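Uncharacterized NTF-2 like protein (Silicibacter pomeroyi DSS-3, PDB 3FKA) is of unknown function but has the NTF2-like fold of the putative lumazine-binding family, which suggests that it may bind a small molecule. Local coordinates at residues L30-G36 with R53-I57; P70-S75 with L86-D91; R96-T102 with S114-R120. All coordinates share one frame; numbering follows the deposited sequence. Where two conformers were deposited one is given.

In the fold
All three contacts serve one NTF2-like fold, in which helices pack against a strongly bent mixed sheet. Contact 1 joins two helix ends beside the sheet and is largely buried; it relies on one arginine and aromatic packing, and touches contact 3 where Phe34 meets Lys115. Contacts 2 and 3 are antiparallel strand pairings in adjoining parts of the sheet, their centres about 9 Å apart, and share polar bridges such as Asp91 with Arg96. Contact 2, at strand 72-80, outermost within this chain and met there by a third subunit, is partly exposed and pairs acids with waters and arginines. Contact 3, mostly buried, has the Asp98, Arg118, Arg120 network on one face and aromatic packing on the other.

Contact 1 (L30-G36 with R53-I57); sequences LERIFFG and RDAFI
Phe56 drives its edge into the face of Phe34 in a T-shaped stack: CZ of Phe56 lies over the centre of the Phe34 ring, the centroids are 4.8 Å apart and the planes are turned 66° to each other. Next to this pair Ile57 lays CD1 against Leu30 CB (3.7 Å) and the aliphatic CG of Glu31, a place that suits a branched apolar residue. This apolar half is the tightly packed one. Arg53 borders it, reaching back with CG anti to its own N (chi1 -168°) and a bend at chi3, so that NH1 gives a bond of 3.0 Å to Phe34 O, which lies in the guanidinium plane. Glu31 CG and Gly36 CA sit over opposite faces of that flat group. Replacing Arg53 by an alanine would probably leave Phe34 O without this donor and open a gap between Glu31 and Gly36. The wetter side is bridged by solvent: one water accepts from Arg53 NE and donates to Glu31 OE2 and Asp54 OD1, which probably eases the closeness of the two carboxylates, while Arg27 pairs with Glu31. Helix 4-24 packs on Leu30, strand 109-119 meets Phe34 through Ile112, and Phe35 reaches Trp50 of a second subunit.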
loop_
_atom_site.group_PDB
_atom_site.type_symbol
_atom_site.label_atom_id
_atom_site.label_comp_id
_atom_site.label_asym_id
_atom_site.label_seq_id
_atom_site.Cartn_x
_atom_site.Cartn_y
_atom_site.Cartn_z
ATOM N N LEU B 30 -5.241 24.966 -7.374
ATOM C CA LEU B 30 -6.197 23.885 -7.126
ATOM C C LEU B 30 -6.962 23.491 -8.385
ATOM O O LEU B 30 -7.220 22.320 -8.587
ATOM C CB LEU B 30 -7.171 24.275 -6.023
ATOM C CG LEU B 30 -6.505 24.385 -4.620
ATOM C CD1 LEU B 30 -7.404 25.188 -3.661
ATOM C CD2 LEU B 30 -6.112 22.990 -4.073
ATOM N N GLU B 31 -7.338 24.469 -9.214
ATOM C CA GLU B 31 -8.024 24.160 -10.464
ATOM C C GLU B 31 -7.078 23.463 -11.436
ATOM O O GLU B 31 -7.536 22.694 -12.266
ATOM C CB GLU B 31 -8.688 25.415 -11.071
ATOM C CG GLU B 31 -9.864 25.875 -10.200
ATOM C CD GLU B 31 -10.648 27.082 -10.714
ATOM O OE1 GLU B 31 -10.149 27.861 -11.569
ATOM O OE2 GLU B 31 -11.779 27.287 -10.202
ATOM N N ARG B 32 -5.778 23.733 -11.339
ATOM C CA ARG B 32 -4.788 23.095 -12.195
ATOM C C ARG B 32 -4.587 21.640 -11.812
ATOM O O ARG B 32 -4.600 20.788 -12.661
ATOM C CB ARG B 32 -3.426 23.797 -12.115
ATOM C CG ARG B 32 -2.287 23.099 -12.887
ATOM C CD ARG B 32 -0.940 23.770 -12.648
ATOM N NE ARG B 32 0.139 23.008 -13.285
ATOM C CZ ARG B 32 0.502 23.072 -14.577
ATOM N NH1 ARG B 32 -0.123 23.862 -15.458
ATOM N NH2 ARG B 32 1.515 22.323 -15.003
ATOM N N ILE B 33 -4.410 21.378 -10.520
ATOM C CA ILE B 33 -4.117 20.003 -10.026
ATOM C C ILE B 33 -5.249 18.997 -9.826
ATOM O O ILE B 33 -4.976 17.787 -9.653
ATOM C CB ILE B 33 -3.249 20.098 -8.745
ATOM C CG1 ILE B 33 -4.032 20.593 -7.520
ATOM C CG2 ILE B 33 -1.984 20.950 -9.092
ATOM C CD1 ILE B 33 -3.195 20.644 -6.256
ATOM N N PHE B 34 -6.478 19.505 -9.805
ATOM C CA PHE B 34 -7.687 18.697 -9.688
ATOM C C PHE B 34 -8.475 18.818 -10.981
ATOM O O PHE B 34 -8.669 19.941 -11.491
ATOM C CB PHE B 34 -8.608 19.167 -8.565
ATOM C CG PHE B 34 -8.179 18.779 -7.186
ATOM C CD1 PHE B 34 -7.394 19.626 -6.412
ATOM C CD2 PHE B 34 -8.592 17.576 -6.639
ATOM C CE1 PHE B 34 -6.998 19.271 -5.139
ATOM C CE2 PHE B 34 -8.194 17.219 -5.347
ATOM C CZ PHE B 34 -7.411 18.073 -4.600
ATOM N N PHE B 35 -8.923 17.676 -11.512
ATOM C CA PHE B 35 -9.799 17.646 -12.662
ATOM C C PHE B 35 -11.087 18.399 -12.348
ATOM O O PHE B 35 -11.532 18.428 -11.192
ATOM C CB PHE B 35 -10.168 16.209 -13.061
ATOM C CG PHE B 35 -9.127 15.513 -13.889
ATOM C CD1 PHE B 35 -9.097 15.732 -15.260
ATOM C CD2 PHE B 35 -8.215 14.624 -13.344
ATOM C CE1 PHE B 35 -8.166 15.085 -16.086
ATOM C CE2 PHE B 35 -7.274 13.964 -14.181
ATOM C CZ PHE B 35 -7.253 14.220 -15.541
ATOM N N GLY B 36 -11.695 18.980 -13.374
ATOM C CA GLY B 36 -12.962 19.694 -13.230
ATOM C C GLY B 36 -14.048 18.908 -12.529
ATOM O O GLY B 36 -14.751 19.454 -11.698
ATOM N N ARG B 53 -15.321 20.203 -7.140
ATOM C CA ARG B 53 -14.116 21.015 -7.107
ATOM C C ARG B 53 -14.478 22.473 -6.747
ATOM O O ARG B 53 -13.777 23.092 -5.947
ATOM C CB ARG B 53 -13.354 20.944 -8.416
ATOM C CG ARG B 53 -11.957 21.546 -8.302
ATOM C CD ARG B 53 -11.248 21.573 -9.613
ATOM N NE ARG B 53 -11.833 22.592 -10.483
ATOM C CZ ARG B 53 -11.469 22.819 -11.732
ATOM N NH1 ARG B 53 -10.544 22.072 -12.333
ATOM N NH2 ARG B 53 -12.081 23.780 -12.406
ATOM N N ASP B 54 -15.556 23.019 -7.302
ATOM C CA ASP B 54 -15.956 24.380 -6.948
ATOM C C ASP B 54 -16.223 24.507 -5.450
ATOM O O ASP B 54 -15.790 25.483 -4.829
ATOM C CB ASP B 54 -17.211 24.840 -7.715
ATOM C CG ASP B 54 -16.957 25.137 -9.192
ATOM O OD1 ASP B 54 -15.797 25.296 -9.633
ATOM O OD2 ASP B 54 -17.979 25.275 -9.915
ATOM N N ALA B 55 -16.917 23.525 -4.873
ATOM C CA ALA B 55 -17.240 23.557 -3.449
ATOM C C ALA B 55 -16.011 23.467 -2.580
ATOM O O ALA B 55 -15.839 24.281 -1.651
ATOM C CB ALA B 55 -18.207 22.440 -3.095
ATOM N N PHE B 56 -15.128 22.508 -2.836
ATOM C CA PHE B 56 -13.975 22.446 -1.926
ATOM C C PHE B 56 -12.959 23.580 -2.148
ATOM O O PHE B 56 -12.313 23.984 -1.202
ATOM C CB PHE B 56 -13.358 21.050 -1.850
ATOM C CG PHE B 56 -12.637 20.610 -3.026
ATOM C CD1 PHE B 56 -11.349 21.069 -3.247
ATOM C CD2 PHE B 56 -13.107 19.524 -3.776
ATOM C CE1 PHE B 56 -10.620 20.619 -4.289
ATOM C CE2 PHE B 56 -12.347 19.023 -4.840
ATOM C CZ PHE B 56 -11.122 19.585 -5.107
ATOM N N ILE B 57 -12.834 24.119 -3.366
ATOM C CA ILE B 57 -11.936 25.278 -3.540
ATOM C C ILE B 57 -12.481 26.488 -2.724
ATOM O O ILE B 57 -11.712 27.161 -2.048
ATOM C CB ILE B 57 -11.710 25.624 -5.010
ATOM C CG1 ILE B 57 -10.882 24.519 -5.658
ATOM C CG2 ILE B 57 -11.005 26.961 -5.110
ATOM C CD1 ILE B 57 -10.672 24.740 -7.119
HETATM O O HOH W 1 -13.227 24.934 -9.442
HETATM O O HOH W 2 -16.041 18.553 -9.428
#

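Contact 2 (P70-S75 with L86-D91)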
loop_
_atom_site.group_PDB
_atom_site.type_symbol
_atom_site.label_atom_id
_atom_site.label_comp_id
_atom_site.label_asym_id
_atom_site.label_seq_id
_atom_site.Cartn_x
_atom_site.Cartn_y
_atom_site.Cartn_z
ATOM N N PRO B 70 2.273 24.132 6.788
ATOM C CA PRO B 70 1.488 22.975 7.201
ATOM C C PRO B 70 2.230 21.656 7.297
ATOM O O PRO B 70 3.153 21.430 6.529
ATOM C CB PRO B 70 0.477 22.865 6.070
ATOM C CG PRO B 70 1.246 23.261 4.869
ATOM C CD PRO B 70 2.127 24.377 5.339
ATOM N N PHE B 71 1.829 20.836 8.272
ATOM C CA PHE B 71 2.377 19.512 8.432
ATOM C C PHE B 71 1.763 18.603 7.386
ATOM O O PHE B 71 0.559 18.654 7.173
ATOM C CB PHE B 71 2.044 18.867 9.785
ATOM C CG PHE B 71 2.133 17.338 9.754
ATOM C CD1 PHE B 71 3.353 16.689 9.893
ATOM C CD2 PHE B 71 0.987 16.556 9.521
ATOM C CE1 PHE B 71 3.430 15.296 9.830
ATOM C CE2 PHE B 71 1.064 15.171 9.440
ATOM C CZ PHE B 71 2.285 14.545 9.602
ATOM N N TRP B 72 2.576 17.764 6.756
ATOM C CA TRP B 72 2.075 16.743 5.828
ATOM C C TRP B 72 3.130 15.657 5.651
ATOM O O TRP B 72 4.329 15.894 5.853
ATOM C CB TRP B 72 1.644 17.281 4.459
ATOM C CG TRP B 72 2.746 17.924 3.716
ATOM C CD1 TRP B 72 3.227 19.181 3.918
ATOM C CD2 TRP B 72 3.494 17.375 2.646
ATOM N NE1 TRP B 72 4.237 19.448 3.043
ATOM C CE2 TRP B 72 4.425 18.353 2.245
ATOM C CE3 TRP B 72 3.478 16.150 1.984
ATOM C CZ2 TRP B 72 5.335 18.139 1.213
ATOM C CZ3 TRP B 72 4.372 15.937 0.950
ATOM C CH2 TRP B 72 5.294 16.928 0.577
ATOM N N ALA B 73 2.665 14.472 5.275
ATOM C CA ALA B 73 3.538 13.328 5.043
ATOM C C ALA B 73 2.904 12.396 4.038
ATOM O O ALA B 73 1.696 12.290 4.002
ATOM C CB ALA B 73 3.790 12.586 6.348
ATOM N N ILE B 74 3.722 11.738 3.224
ATOM C CA ILE B 74 3.252 10.753 2.263
ATOM C C ILE B 74 3.431 9.416 2.961
ATOM O O ILE B 74 4.567 8.997 3.204
ATOM C CB ILE B 74 4.018 10.798 0.937
ATOM C CG1 ILE B 74 3.699 12.100 0.216
ATOM C CG2 ILE B 74 3.619 9.650 0.038
ATOM C CD1 ILE B 74 4.598 12.390 -1.002
ATOM N N SER B 75 2.320 8.786 3.325
ATOM C CA SER B 75 2.327 7.496 3.990
ATOM C C SER B 75 2.419 6.367 2.973
ATOM O O SER B 75 2.937 5.315 3.297
ATOM C CB SER B 75 1.110 7.342 4.894
ATOM O OG SER B 75 1.221 8.253 5.970
ATOM N N LEU B 86 -2.542 7.502 -3.600
ATOM C CA LEU B 86 -1.683 8.010 -2.537
ATOM C C LEU B 86 -2.391 8.155 -1.215
ATOM O O LEU B 86 -3.562 8.530 -1.182
ATOM C CB LEU B 86 -1.211 9.428 -2.897
ATOM C CG LEU B 86 -0.270 9.911 -4.035
ATOM C CD1 LEU B 86 1.219 9.828 -3.661
ATOM C CD2 LEU B 86 -0.570 9.233 -5.390
ATOM N N HIS B 87 -1.674 7.898 -0.132
ATOM C CA HIS B 87 -2.169 8.078 1.240
ATOM C C HIS B 87 -1.306 9.227 1.767
ATOM O O HIS B 87 -0.081 9.076 1.904
ATOM C CB HIS B 87 -2.086 6.829 2.118
ATOM C CG HIS B 87 -2.381 7.066 3.569
ATOM N ND1 HIS B 87 -1.985 6.190 4.560
ATOM C CD2 HIS B 87 -2.984 8.100 4.201
ATOM C CE1 HIS B 87 -2.383 6.652 5.733
ATOM N NE2 HIS B 87 -2.992 7.810 5.543
ATOM N N VAL B 88 -1.944 10.363 2.052
ATOM C CA VAL B 88 -1.289 11.525 2.566
ATOM C C VAL B 88 -1.872 11.928 3.919
ATOM O O VAL B 88 -3.103 11.903 4.087
ATOM C CB VAL B 88 -1.466 12.769 1.600
ATOM C CG1 VAL B 88 -0.717 14.023 2.113
ATOM C CG2 VAL B 88 -1.008 12.434 0.160
ATOM N N GLU B 89 -0.996 12.228 4.878
ATOM C CA GLU B 89 -1.379 12.726 6.188
ATOM C C GLU B 89 -1.223 14.215 6.115
ATOM O O GLU B 89 -0.219 14.676 5.595
ATOM C CB GLU B 89 -0.443 12.287 7.303
ATOM C CG GLU B 89 -0.368 10.831 7.608
ATOM C CD GLU B 89 0.580 10.553 8.777
ATOM O OE1 GLU B 89 1.430 11.402 9.103
ATOM O OE2 GLU B 89 0.478 9.481 9.394
ATOM N N ASN B 90 -2.186 14.986 6.607
ATOM C CA ASN B 90 -2.007 16.442 6.565
ATOM C C ASN B 90 -2.884 17.164 7.557
ATOM O O ASN B 90 -3.886 16.636 7.983
ATOM C CB ASN B 90 -2.204 16.994 5.154
ATOM C CG ASN B 90 -3.572 16.771 4.613
ATOM O OD1 ASN B 90 -4.534 17.362 5.078
ATOM N ND2 ASN B 90 -3.661 16.006 3.550
ATOM N N ASP B 91 -2.444 18.355 7.940
ATOM C CA ASP B 91 -3.195 19.205 8.831
ATOM C C ASP B 91 -3.880 20.259 7.993
ATOM O O ASP B 91 -3.315 20.743 7.020
ATOM C CB ASP B 91 -2.322 19.930 9.850
ATOM C CG ASP B 91 -1.814 19.036 10.939
ATOM O OD1 ASP B 91 -2.296 17.907 11.046
ATOM O OD2 ASP B 91 -0.956 19.481 11.729
HETATM O O HOH W 3 0.240 21.962 10.801
HETATM O O HOH W 4 -0.348 7.236 8.216
#
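Phe71 turns its CG away from the backbone N (chi1 158°), which lays the ring alongside strand 86-91, while Glu89, with CG anti to its carbonyl carbon (chi1 -65°) and extended beyond it, rises to meet it. Glu89 OE1 arrives in the plane of the ring at its edge, 3.3 Å from Phe71 CZ, where the slightly positive ring hydrogens suit a carboxylate. Further along, Ser75 is small enough to set its CB over one face of the His87 imidazole, a CH-pi contact 3.7 Å from the centroid. The other end of that histidine is fixed by Asp98, which takes a hydrogen bond from NE2.

Beneath these side chains the strands run antiparallel. Ala73 and Glu89 form a hydrogen-bonded pair, with Ala73 N to Glu89 O 2.9 Å and Glu89 N to Ala73 O 2.8 Å, the latter in the carbonyl plane. Ser75 N adds a bond to His87 O, and Asp91 N one of 3.1 Å to Phe71 O. Trp72 with Asn90 and Ile74 with Val88 are the non-hydrogen-bonded pairs. Their side chains leave on the face where Trp72 packs on helix 4-24; Ala73 and Glu89 point to the other.

One water joins Ser75 OG to Glu89 OE2, and another links Phe71 N to Asp91 OD2. Glu89 also pairs with Arg120, and Asp91 with Arg96. The face of Trp72, Ile74 and Val88 is thus mainly apolar, with Asn90 a polar exception whose ND2 bonds to Asp99, while Glu89 and Asp91 face waters and arginines, whose positive charge would probably favour their ionised form.

Contact 3 (R96-T102 with S114-R120)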
loop_
_atom_site.group_PDB
_atom_site.type_symbol
_atom_site.label_atom_id
_atom_site.label_comp_id
_atom_site.label_asym_id
_atom_site.label_seq_id
_atom_site.Cartn_x
_atom_site.Cartn_y
_atom_site.Cartn_z
ATOM N N ARG B 96 -6.395 16.972 11.837
ATOM C CA ARG B 96 -5.493 16.034 11.163
ATOM C C ARG B 96 -6.319 15.109 10.293
ATOM O O ARG B 96 -7.238 14.467 10.783
ATOM C CB ARG B 96 -4.728 15.170 12.159
ATOM C CG ARG B 96 -3.744 14.140 11.536
ATOM C CD ARG B 96 -2.586 14.738 10.765
ATOM N NE ARG B 96 -1.712 15.514 11.660
ATOM C CZ ARG B 96 -0.624 15.075 12.288
ATOM N NH1 ARG B 96 -0.203 13.801 12.206
ATOM N NH2 ARG B 96 0.043 15.940 13.056
ATOM N N PHE B 97 -5.916 14.963 9.043
ATOM C CA PHE B 97 -6.613 14.125 8.097
ATOM C C PHE B 97 -5.743 13.041 7.485
ATOM O O PHE B 97 -4.527 13.204 7.413
ATOM C CB PHE B 97 -7.034 14.977 6.906
ATOM C CG PHE B 97 -8.067 16.022 7.208
ATOM C CD1 PHE B 97 -7.705 17.237 7.790
ATOM C CD2 PHE B 97 -9.387 15.845 6.813
ATOM C CE1 PHE B 97 -8.641 18.235 8.048
ATOM C CE2 PHE B 97 -10.344 16.856 7.064
ATOM C CZ PHE B 97 -9.966 18.043 7.696
ATOM N N ASP B 98 -6.400 11.953 7.067
ATOM C CA ASP B 98 -5.826 10.919 6.254
ATOM C C ASP B 98 -6.594 11.124 4.952
ATOM O O ASP B 98 -7.825 11.092 4.982
ATOM C CB ASP B 98 -6.074 9.521 6.754
ATOM C CG ASP B 98 -5.223 9.196 7.941
ATOM O OD1 ASP B 98 -3.980 9.185 7.813
ATOM O OD2 ASP B 98 -5.797 8.946 8.994
ATOM N N ASP B 99 -5.875 11.373 3.868
ATOM C CA ASP B 99 -6.426 11.534 2.541
ATOM C C ASP B 99 -6.005 10.377 1.660
ATOM O O ASP B 99 -4.824 9.999 1.683
ATOM C CB ASP B 99 -5.879 12.778 1.840
ATOM C CG ASP B 99 -6.330 14.082 2.448
ATOM O OD1 ASP B 99 -7.306 14.164 3.228
ATOM O OD2 ASP B 99 -5.690 15.081 2.078
ATOM N N PHE B 100 -6.955 9.795 0.911
ATOM C CA PHE B 100 -6.683 8.766 -0.075
ATOM C C PHE B 100 -7.025 9.427 -1.410
ATOM O O PHE B 100 -8.199 9.730 -1.655
ATOM C CB PHE B 100 -7.460 7.478 0.095
ATOM C CG PHE B 100 -7.157 6.706 1.347
ATOM C CD1 PHE B 100 -5.907 6.758 1.998
ATOM C CD2 PHE B 100 -8.076 5.773 1.797
ATOM C CE1 PHE B 100 -5.658 5.971 3.074
ATOM C CE2 PHE B 100 -7.806 4.979 2.856
ATOM C CZ PHE B 100 -6.596 5.063 3.509
ATOM N N LEU B 101 -6.005 9.642 -2.238
ATOM C CA LEU B 101 -6.140 10.304 -3.528
ATOM C C LEU B 101 -6.001 9.328 -4.695
ATOM O O LEU B 101 -5.160 8.451 -4.622
ATOM C CB LEU B 101 -5.023 11.347 -3.673
ATOM C CG LEU B 101 -4.802 12.501 -2.674
ATOM C CD1 LEU B 101 -3.424 13.170 -2.915
ATOM C CD2 LEU B 101 -5.899 13.557 -2.703
ATOM N N THR B 102 -6.816 9.475 -5.746
ATOM C CA THR B 102 -6.703 8.671 -6.974
ATOM C C THR B 102 -6.180 9.727 -7.956
ATOM O O THR B 102 -6.661 10.881 -7.941
ATOM C CB THR B 102 -7.989 7.989 -7.461
ATOM O OG1 THR B 102 -9.061 8.935 -7.522
ATOM C CG2 THR B 102 -8.358 6.871 -6.506
ATOM N N SER B 114 -9.808 12.174 -7.510
ATOM C CA SER B 114 -10.661 12.188 -6.344
ATOM C C SER B 114 -9.849 12.126 -5.082
ATOM O O SER B 114 -8.708 11.671 -5.089
ATOM C CB SER B 114 -11.604 10.967 -6.361
ATOM O OG SER B 114 -12.487 10.960 -5.233
ATOM N N LYS B 115 -10.474 12.590 -4.017
ATOM C CA LYS B 115 -9.885 12.578 -2.689
ATOM C C LYS B 115 -10.937 12.124 -1.689
ATOM O O LYS B 115 -12.012 12.695 -1.645
ATOM C CB LYS B 115 -9.428 13.962 -2.245
ATOM C CG LYS B 115 -8.639 13.979 -0.902
ATOM C CD LYS B 115 -8.784 15.311 -0.154
ATOM C CE LYS B 115 -8.487 16.529 -1.018
ATOM N NZ LYS B 115 -8.687 17.767 -0.234
ATOM N N VAL B 116 -10.637 11.069 -0.918
ATOM C CA VAL B 116 -11.530 10.635 0.174
ATOM C C VAL B 116 -10.687 10.903 1.402
ATOM O O VAL B 116 -9.451 10.819 1.336
ATOM C CB VAL B 116 -12.063 9.180 0.152
ATOM C CG1 VAL B 116 -12.972 8.968 -1.062
ATOM C CG2 VAL B 116 -10.940 8.165 0.208
ATOM N N TYR B 117 -11.340 11.296 2.495
ATOM C CA TYR B 117 -10.633 11.606 3.712
ATOM C C TYR B 117 -11.387 11.197 4.957
ATOM O O TYR B 117 -12.616 10.930 4.934
ATOM C CB TYR B 117 -10.376 13.135 3.798
ATOM C CG TYR B 117 -11.673 13.909 3.979
ATOM C CD1 TYR B 117 -12.237 14.110 5.254
ATOM C CD2 TYR B 117 -12.380 14.371 2.877
ATOM C CE1 TYR B 117 -13.451 14.751 5.424
ATOM C CE2 TYR B 117 -13.602 15.046 3.050
ATOM C CZ TYR B 117 -14.129 15.225 4.321
ATOM O OH TYR B 117 -15.334 15.895 4.475
ATOM N N ARG B 118 -10.645 11.097 6.049
ATOM C CA ARG B 118 -11.255 10.877 7.352
ATOM C C ARG B 118 -10.491 11.788 8.304
ATOM O O ARG B 118 -9.293 12.012 8.131
ATOM C CB ARG B 118 -11.305 9.411 7.798
ATOM C CG ARG B 118 -10.023 8.711 8.200
ATOM C CD ARG B 118 -9.473 9.097 9.603
ATOM N NE ARG B 118 -8.273 8.335 9.926
ATOM C CZ ARG B 118 -8.156 7.401 10.874
ATOM N NH1 ARG B 118 -9.148 7.058 11.693
ATOM N NH2 ARG B 118 -6.980 6.801 11.014
ATOM N N ILE B 119 -11.197 12.324 9.284
ATOM C CA ILE B 119 -10.593 13.191 10.277
ATOM C C ILE B 119 -10.234 12.330 11.468
ATOM O O ILE B 119 -11.067 11.571 11.969
ATOM C CB ILE B 119 -11.550 14.303 10.718
ATOM C CG1 ILE B 119 -11.919 15.183 9.528
ATOM C CG2 ILE B 119 -10.885 15.126 11.845
ATOM C CD1 ILE B 119 -13.047 16.143 9.760
ATOM N N ARG B 120 -8.997 12.450 11.949
ATOM C CA ARG B 120 -8.570 11.679 13.116
ATOM C C ARG B 120 -9.095 12.296 14.386
ATOM O O ARG B 120 -9.293 11.559 15.355
ATOM C CB ARG B 120 -7.065 11.605 13.200
ATOM C CG ARG B 120 -6.487 10.803 12.111
ATOM C CD ARG B 120 -5.025 10.723 12.333
ATOM N NE ARG B 120 -4.397 9.844 11.370
ATOM C CZ ARG B 120 -3.087 9.686 11.251
ATOM N NH1 ARG B 120 -2.231 10.327 12.059
ATOM N NH2 ARG B 120 -2.624 8.854 10.325
ATOM O OXT ARG B 120 -9.335 13.509 14.457
HETATM O O HOH W 5 -7.962 15.906 14.077
HETATM O O HOH W 6 -10.533 9.175 -3.813
#
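Asp98 and two arginines supply the ionic part of this contact. Asp98 OD2 accepts from Arg118 NE at 2.7 Å through its anti lone pair and from Arg120 NE at 2.9 Å on the syn side, 31° out of the carboxylate plane. Arg118 reaches it by a bend at chi2 (76°), whereas Arg120 is extended to NE and crosses the aspartate at about a right angle. Asp98 OD1 accepts a weak bond from Arg120 NH2, so the carboxylate is gripped at both oxygens and probably kept charged. Elsewhere Asp99 OD2 bonds to Tyr18, and Lys115 runs its aliphatic part past Asp99 to pair with Glu40.

On the face opposite Asp98, Phe97 turns its edge toward the face of Tyr117 in an offset T-shaped stack, centroids 5.7 Å apart, and Ile119 CG1 lies 3.4 Å from Phe97 CE2. On the Asp98 face, Phe100 packs on Val116 toward a second subunit.

Backbone bonds join the strands: Phe100 N to Val116 O is 2.7 Å and nearly straight (172°), with Val116 N returning to Phe100 O. This is an antiparallel beta hairpin of the NTF2-like sheet, whose concave side commonly forms a pocket; an unidentified molecule near Asp99, probably from the crystallisation liquor, is consistent with one there.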